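Local coordinates for protein malyl-CoA lyase/beta-methylmalyl-CoA lyase (Methylobacterium extorquens, PDB 5UGR) that is a lyase of the HpcH/HpaI aldolase/citrate lyase family, built on a TIM barrel, that binds a magnesium ion, at residues Met101-Lys106 against Glu136-Thr141; Phe40-Asp45 against Met74-Gly79. All coordinates share one frame; numbering follows the deposited sequence.

Contact 1 (101-106 with 136-141) and contact 2 (40-45 with 74-79) lie in one closed parallel barrel, with centres about 9 Å apart. Strands 72-76 and 101-104 are neighbours in the sheet and join them: Leu103 N lies 2.8 Å from Ile75 O, a probable hydrogen bond. Pro105 CG also packs on Ile77 O at 3.2 Å. Both contacts lead from their strands to the same magnesium ion. Contact 1 supplies Glu140 and contact 2 supplies Asp45; Asp167 is the third protein ligand. Three waters complete the metal shell. One of them also donates to Glu140 OE2 of contact 1 and to Glu44 OE1 of contact 2.

Contact 1. Residues Met101-Lys106 against Glu136-Thr141; sequences MILIPK and EVLIET. With MG (magnesium ion), chain B.
Leu103 and Glu136 are paired on neighbouring parallel strands, and their side chains cross at a slant on the face carrying Leu138. CD1 of Leu103 lies against the extended Glu136 chain, 3.7 Å from Glu136 CG, and also meets Leu138 CD1 at 3.9 Å. The Glu136 carboxylate is buried; its OE2 is bonded to Ser162. Ile104 and Val137 point to the other sheet face, where helix 110-127 packs on both. The backbones are tied by Glu136 N to Ile102 O, Ile104 N to Glu136 O (2.9 Å) and Leu138 N to Ile104 O.

Past the strand ends, Glu140 CG sits between its backbone N and carbonyl carbon (chi1 62°), which sets it 3.7 Å from Lys106 N. Glu140 OE1 binds magnesium at 2.0 Å. Glu140 OE2 accepts Lys106 N at 2.8 Å on its anti side, tilted 31° out of the carboxylate plane, with an N-H...O angle of 133°, and also accepts a metal-bound water. The Lys106 side chain slants across Glu140, with CG 3.4 Å from Glu140 OE2, while its NZ pairs with Asp81 and with Asp304 of the second subunit. The contact joins both strands of a TIM-barrel beta-alpha-beta unit, with a metal ligand after the second.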
loop_
_atom_site.group_PDB
_atom_site.type_symbol
_atom_site.label_atom_id
_atom_site.label_comp_id
_atom_site.label_asym_id
_atom_site.label_seq_id
_atom_site.Cartn_x
_atom_site.Cartn_y
_atom_site.Cartn_z
ATOM N N MET A 101 32.128 0.286 0.712
ATOM C CA MET A 101 30.756 0.770 0.711
ATOM C C MET A 101 30.561 1.867 -0.312
ATOM O O MET A 101 31.519 2.521 -0.736
ATOM C CB MET A 101 30.379 1.325 2.091
ATOM C CG MET A 101 30.347 0.253 3.219
ATOM S SD MET A 101 29.699 0.898 4.779
ATOM C CE MET A 101 27.970 1.073 4.302
ATOM N N ILE A 102 29.293 2.061 -0.671
ATOM C CA ILE A 102 28.879 3.200 -1.504
ATOM C C ILE A 102 27.868 4.050 -0.719
ATOM O O ILE A 102 26.942 3.478 -0.100
ATOM C CB ILE A 102 28.241 2.703 -2.822
ATOM C CG1 ILE A 102 29.317 2.066 -3.717
ATOM C CG2 ILE A 102 27.534 3.836 -3.554
ATOM C CD1 ILE A 102 28.800 1.336 -4.937
ATOM N N LEU A 103 28.138 5.343 -0.683
ATOM C CA LEU A 103 27.261 6.361 -0.103
ATOM C C LEU A 103 26.451 6.966 -1.276
ATOM O O LEU A 103 27.001 7.590 -2.194
ATOM C CB LEU A 103 28.051 7.420 0.663
ATOM C CG LEU A 103 27.321 8.675 1.113
ATOM C CD1 LEU A 103 26.062 8.320 1.908
ATOM C CD2 LEU A 103 28.255 9.530 1.952
ATOM N N ILE A 104 25.135 6.723 -1.236
ATOM C CA ILE A 104 24.229 7.123 -2.295
ATOM C C ILE A 104 23.606 8.462 -1.831
ATOM O O ILE A 104 22.959 8.515 -0.777
ATOM C CB ILE A 104 23.098 6.125 -2.540
ATOM C CG1 ILE A 104 23.633 4.711 -2.758
ATOM C CG2 ILE A 104 22.249 6.559 -3.727
ATOM C CD1 ILE A 104 22.562 3.626 -2.732
ATOM N N PRO A 105 23.778 9.545 -2.593
ATOM C CA PRO A 105 23.282 10.861 -2.205
ATOM C C PRO A 105 21.814 11.096 -2.581
ATOM O O PRO A 105 21.280 10.446 -3.509
ATOM C CB PRO A 105 24.212 11.817 -2.985
ATOM C CG PRO A 105 24.405 11.065 -4.281
ATOM C CD PRO A 105 24.544 9.625 -3.867
ATOM N N LYS A 106 21.192 12.005 -1.810
ATOM C CA LYS A 106 19.907 12.566 -2.222
ATOM C C LYS A 106 18.823 11.527 -2.387
ATOM O O LYS A 106 17.939 11.634 -3.218
ATOM C CB LYS A 106 20.012 13.443 -3.466
ATOM C CG LYS A 106 21.096 14.481 -3.398
ATOM C CD LYS A 106 21.206 15.328 -4.632
ATOM C CE LYS A 106 21.163 14.576 -5.965
ATOM N NZ LYS A 106 21.496 15.501 -7.121
ATOM N N GLU A 136 25.387 3.053 2.347
ATOM C CA GLU A 136 24.918 4.102 3.250
ATOM C C GLU A 136 24.079 5.030 2.355
ATOM O O GLU A 136 24.410 5.274 1.204
ATOM C CB GLU A 136 26.081 4.891 3.862
ATOM C CG GLU A 136 25.688 6.027 4.797
ATOM C CD GLU A 136 26.965 6.704 5.390
ATOM O OE1 GLU A 136 27.818 5.936 5.935
ATOM O OE2 GLU A 136 27.082 7.970 5.252
ATOM N N VAL A 137 22.970 5.540 2.899
ATOM C CA VAL A 137 22.145 6.514 2.189
ATOM C C VAL A 137 22.167 7.838 2.883
ATOM O O VAL A 137 22.123 7.923 4.100
ATOM C CB VAL A 137 20.715 6.008 1.988
ATOM C CG1 VAL A 137 20.654 4.810 1.072
ATOM C CG2 VAL A 137 20.032 5.825 3.239
ATOM N N LEU A 138 22.221 8.887 2.091
ATOM C CA LEU A 138 22.048 10.247 2.582
ATOM C C LEU A 138 20.585 10.651 2.507
ATOM O O LEU A 138 19.963 10.586 1.408
ATOM C CB LEU A 138 22.897 11.211 1.757
ATOM C CG LEU A 138 24.152 11.711 2.432
ATOM C CD1 LEU A 138 25.214 12.105 1.431
ATOM C CD2 LEU A 138 23.844 12.827 3.390
ATOM N N ILE A 139 20.036 11.020 3.667
ATOM C CA ILE A 139 18.700 11.629 3.769
ATOM C C ILE A 139 18.994 13.118 3.906
ATOM O O ILE A 139 19.414 13.613 4.985
ATOM C CB ILE A 139 17.919 11.035 4.944
ATOM C CG1 ILE A 139 17.807 9.518 4.839
ATOM C CG2 ILE A 139 16.542 11.705 5.031
ATOM C CD1 ILE A 139 17.066 9.004 3.669
ATOM N N GLU A 140 18.851 13.822 2.781
ATOM C CA GLU A 140 19.337 15.210 2.661
ATOM C C GLU A 140 18.367 16.048 1.837
ATOM O O GLU A 140 18.739 17.108 1.354
ATOM C CB GLU A 140 20.743 15.259 2.075
ATOM C CG GLU A 140 20.870 14.711 0.655
ATOM C CD GLU A 140 22.264 14.850 0.056
ATOM O OE1 GLU A 140 22.765 15.994 0.121
ATOM O OE2 GLU A 140 22.783 13.851 -0.465
ATOM N N THR A 141 17.129 15.545 1.701
ATOM C CA THR A 141 16.099 16.270 0.988
ATOM C C THR A 141 14.785 16.021 1.721
ATOM O O THR A 141 14.640 15.013 2.470
ATOM C CB THR A 141 15.921 15.774 -0.471
ATOM O OG1 THR A 141 15.503 14.398 -0.466
ATOM C CG2 THR A 141 17.180 15.940 -1.293
HETATM MG MG MG B . 24.475 16.809 -0.557
HETATM O O HOH W 1 15.556 13.219 -2.762
HETATM O O HOH W 2 25.249 14.932 -0.884
HETATM O O HOH W 3 25.265 16.790 1.358
HETATM O O HOH W 4 23.853 16.843 -2.587
#

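Contact 2. Residues Phe40-Asp45 against Met74-Gly79; sequences FLDLED and MIRING. With MG (magnesium ion), chain B.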
loop_
_atom_site.group_PDB
_atom_site.type_symbol
_atom_site.label_atom_id
_atom_site.label_comp_id
_atom_site.label_asym_id
_atom_site.label_seq_id
_atom_site.Cartn_x
_atom_site.Cartn_y
_atom_site.Cartn_z
ATOM N N PHE A 40 34.713 8.647 3.362
ATOM C CA PHE A 40 34.200 8.631 2.007
ATOM C C PHE A 40 34.983 9.548 1.118
ATOM O O PHE A 40 35.298 10.680 1.487
ATOM C CB PHE A 40 32.662 8.861 1.894
ATOM C CG PHE A 40 32.164 10.261 2.115
ATOM C CD1 PHE A 40 32.197 11.214 1.119
ATOM C CD2 PHE A 40 31.469 10.568 3.282
ATOM C CE1 PHE A 40 31.627 12.460 1.315
ATOM C CE2 PHE A 40 30.884 11.791 3.480
ATOM C CZ PHE A 40 30.958 12.754 2.460
ATOM N N LEU A 41 35.350 8.978 -0.034
ATOM C CA LEU A 41 35.994 9.700 -1.097
ATOM C C LEU A 41 34.932 10.254 -2.022
ATOM O O LEU A 41 34.129 9.470 -2.597
ATOM C CB LEU A 41 36.989 8.789 -1.817
ATOM C CG LEU A 41 38.006 8.060 -0.912
ATOM C CD1 LEU A 41 38.961 7.212 -1.767
ATOM C CD2 LEU A 41 38.789 9.071 -0.021
ATOM N N ASP A 42 34.881 11.578 -2.138
ATOM C CA ASP A 42 33.719 12.233 -2.711
ATOM C C ASP A 42 33.875 12.504 -4.218
ATOM O O ASP A 42 34.907 13.042 -4.689
ATOM C CB ASP A 42 33.541 13.555 -1.974
ATOM C CG ASP A 42 32.179 14.211 -2.214
ATOM O OD1 ASP A 42 31.242 13.519 -2.703
ATOM O OD2 ASP A 42 32.084 15.438 -1.889
ATOM N N LEU A 43 32.835 12.156 -4.968
ATOM C CA LEU A 43 32.712 12.515 -6.387
ATOM C C LEU A 43 31.629 13.520 -6.635
ATOM O O LEU A 43 31.462 13.981 -7.756
ATOM C CB LEU A 43 32.386 11.240 -7.204
ATOM C CG LEU A 43 33.433 10.112 -7.052
ATOM C CD1 LEU A 43 32.832 8.734 -6.851
ATOM C CD2 LEU A 43 34.316 10.096 -8.217
ATOM N N GLU A 44 30.842 13.768 -5.592
ATOM C CA GLU A 44 29.573 14.508 -5.681
ATOM C C GLU A 44 29.750 15.965 -5.235
ATOM O O GLU A 44 30.506 16.719 -5.875
ATOM C CB GLU A 44 28.439 13.688 -4.975
ATOM C CG GLU A 44 27.002 14.181 -5.274
ATOM C CD GLU A 44 26.193 14.693 -4.103
ATOM O OE1 GLU A 44 26.794 14.860 -3.005
ATOM O OE2 GLU A 44 24.962 14.969 -4.326
ATOM N N ASP A 45 29.104 16.373 -4.139
ATOM C CA ASP A 45 28.948 17.804 -3.823
ATOM C C ASP A 45 30.295 18.617 -3.861
ATOM O O ASP A 45 30.337 19.757 -4.348
ATOM C CB ASP A 45 28.358 18.005 -2.425
ATOM C CG ASP A 45 26.850 17.901 -2.333
ATOM O OD1 ASP A 45 26.153 18.202 -3.341
ATOM O OD2 ASP A 45 26.356 17.504 -1.190
ATOM N N MET A 74 34.668 4.203 1.626
ATOM C CA MET A 74 33.438 4.465 0.895
ATOM C C MET A 74 33.684 5.479 -0.222
ATOM O O MET A 74 34.635 6.248 -0.153
ATOM C CB MET A 74 32.399 4.992 1.917
ATOM C CG MET A 74 30.947 5.134 1.445
ATOM S SD MET A 74 29.788 5.062 2.842
ATOM C CE MET A 74 30.267 6.535 3.756
ATOM N N ILE A 75 32.796 5.499 -1.208
ATOM C CA ILE A 75 32.731 6.615 -2.147
ATOM C C ILE A 75 31.329 7.224 -2.088
ATOM O O ILE A 75 30.333 6.488 -1.930
ATOM C CB ILE A 75 33.026 6.194 -3.588
ATOM C CG1 ILE A 75 32.140 5.003 -4.081
ATOM C CG2 ILE A 75 34.500 5.874 -3.765
ATOM C CD1 ILE A 75 32.297 4.524 -5.502
ATOM N N ARG A 76 31.281 8.559 -2.189
ATOM C CA ARG A 76 29.999 9.251 -2.383
ATOM C C ARG A 76 29.878 9.472 -3.900
ATOM O O ARG A 76 30.612 10.260 -4.505
ATOM C CB ARG A 76 29.829 10.521 -1.626
ATOM C CG ARG A 76 28.446 11.156 -1.909
ATOM C CD ARG A 76 28.067 12.292 -0.991
ATOM N NE ARG A 76 28.984 13.447 -1.045
ATOM C CZ ARG A 76 28.867 14.528 -0.279
ATOM N NH1 ARG A 76 27.844 14.619 0.573
ATOM N NH2 ARG A 76 29.791 15.495 -0.252
ATOM N N ILE A 77 29.027 8.639 -4.514
ATOM C CA ILE A 77 28.742 8.737 -5.931
ATOM C C ILE A 77 27.909 9.948 -6.269
ATOM O O ILE A 77 27.325 10.566 -5.400
ATOM C CB ILE A 77 28.101 7.455 -6.510
ATOM C CG1 ILE A 77 26.735 7.157 -5.841
ATOM C CG2 ILE A 77 29.026 6.274 -6.287
ATOM C CD1 ILE A 77 26.038 5.969 -6.420
ATOM N N ASN A 78 27.898 10.289 -7.558
ATOM C CA ASN A 78 27.046 11.371 -8.014
ATOM C C ASN A 78 25.565 11.012 -7.917
ATOM O O ASN A 78 25.180 9.824 -7.781
ATOM C CB ASN A 78 27.477 11.811 -9.415
ATOM C CG ASN A 78 28.647 12.754 -9.338
ATOM O OD1 ASN A 78 28.489 13.963 -9.007
ATOM N ND2 ASN A 78 29.853 12.213 -9.543
ATOM N N GLY A 79 24.744 12.035 -8.016
ATOM C CA GLY A 79 23.289 11.845 -7.907
ATOM C C GLY A 79 22.700 11.032 -9.056
ATOM O O GLY A 79 23.220 11.005 -10.181
HETATM MG MG MG B . 24.475 16.809 -0.557
HETATM O O HOH W 4 23.853 16.843 -2.587
HETATM O O HOH W 2 25.249 14.932 -0.884
HETATM O O HOH W 5 28.079 17.477 1.323
HETATM O O HOH W 3 25.265 16.790 1.358
#
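Arg76 and Asp42 both hold CG anti to the backbone N (chi1 -180° and -166°), sending both chains out the same way; a chi3 bend (61°) places Arg76 NE beside Asp42 OD1. Their paired parallel strands belong to the TIM-barrel beta-alpha-beta unit 38-42, 52-65, 72-76. Arg76 grips Asp42 side-on, with NE to OD1 and NH2 to OD2, both 2.8 Å and nearly straight. Asp42 lies at the guanidinium edge, but both nitrogens approach from above the carboxylate plane. Glu44 N reaches Asp42 OD1 from the opposite face and closes an Asx turn. Phe40 CE1 lies over one face of the guanidinium, 3.7 Å from Arg76 NE. Glu44 OE1 lies over the other, 3.3 Å from Arg76 NE, and pairs by charge alone. Asp45 CB shares that face.

Along the backbone, Leu41 N bonds Met74 O, Arg76 N bonds Leu41 O, and Leu43 N bonds Arg76 O. On the other sheet face, Leu41 and Ile75 pack on Ile59 of helix 52-65. Asp45 OD1 forms a salt bridge with Arg301 of the second subunit. Asp45 OD2 binds magnesium at 2.1 Å, and a water on that metal donates to Glu44 OE2 and Asp45 OD1, 2.8 Å from each.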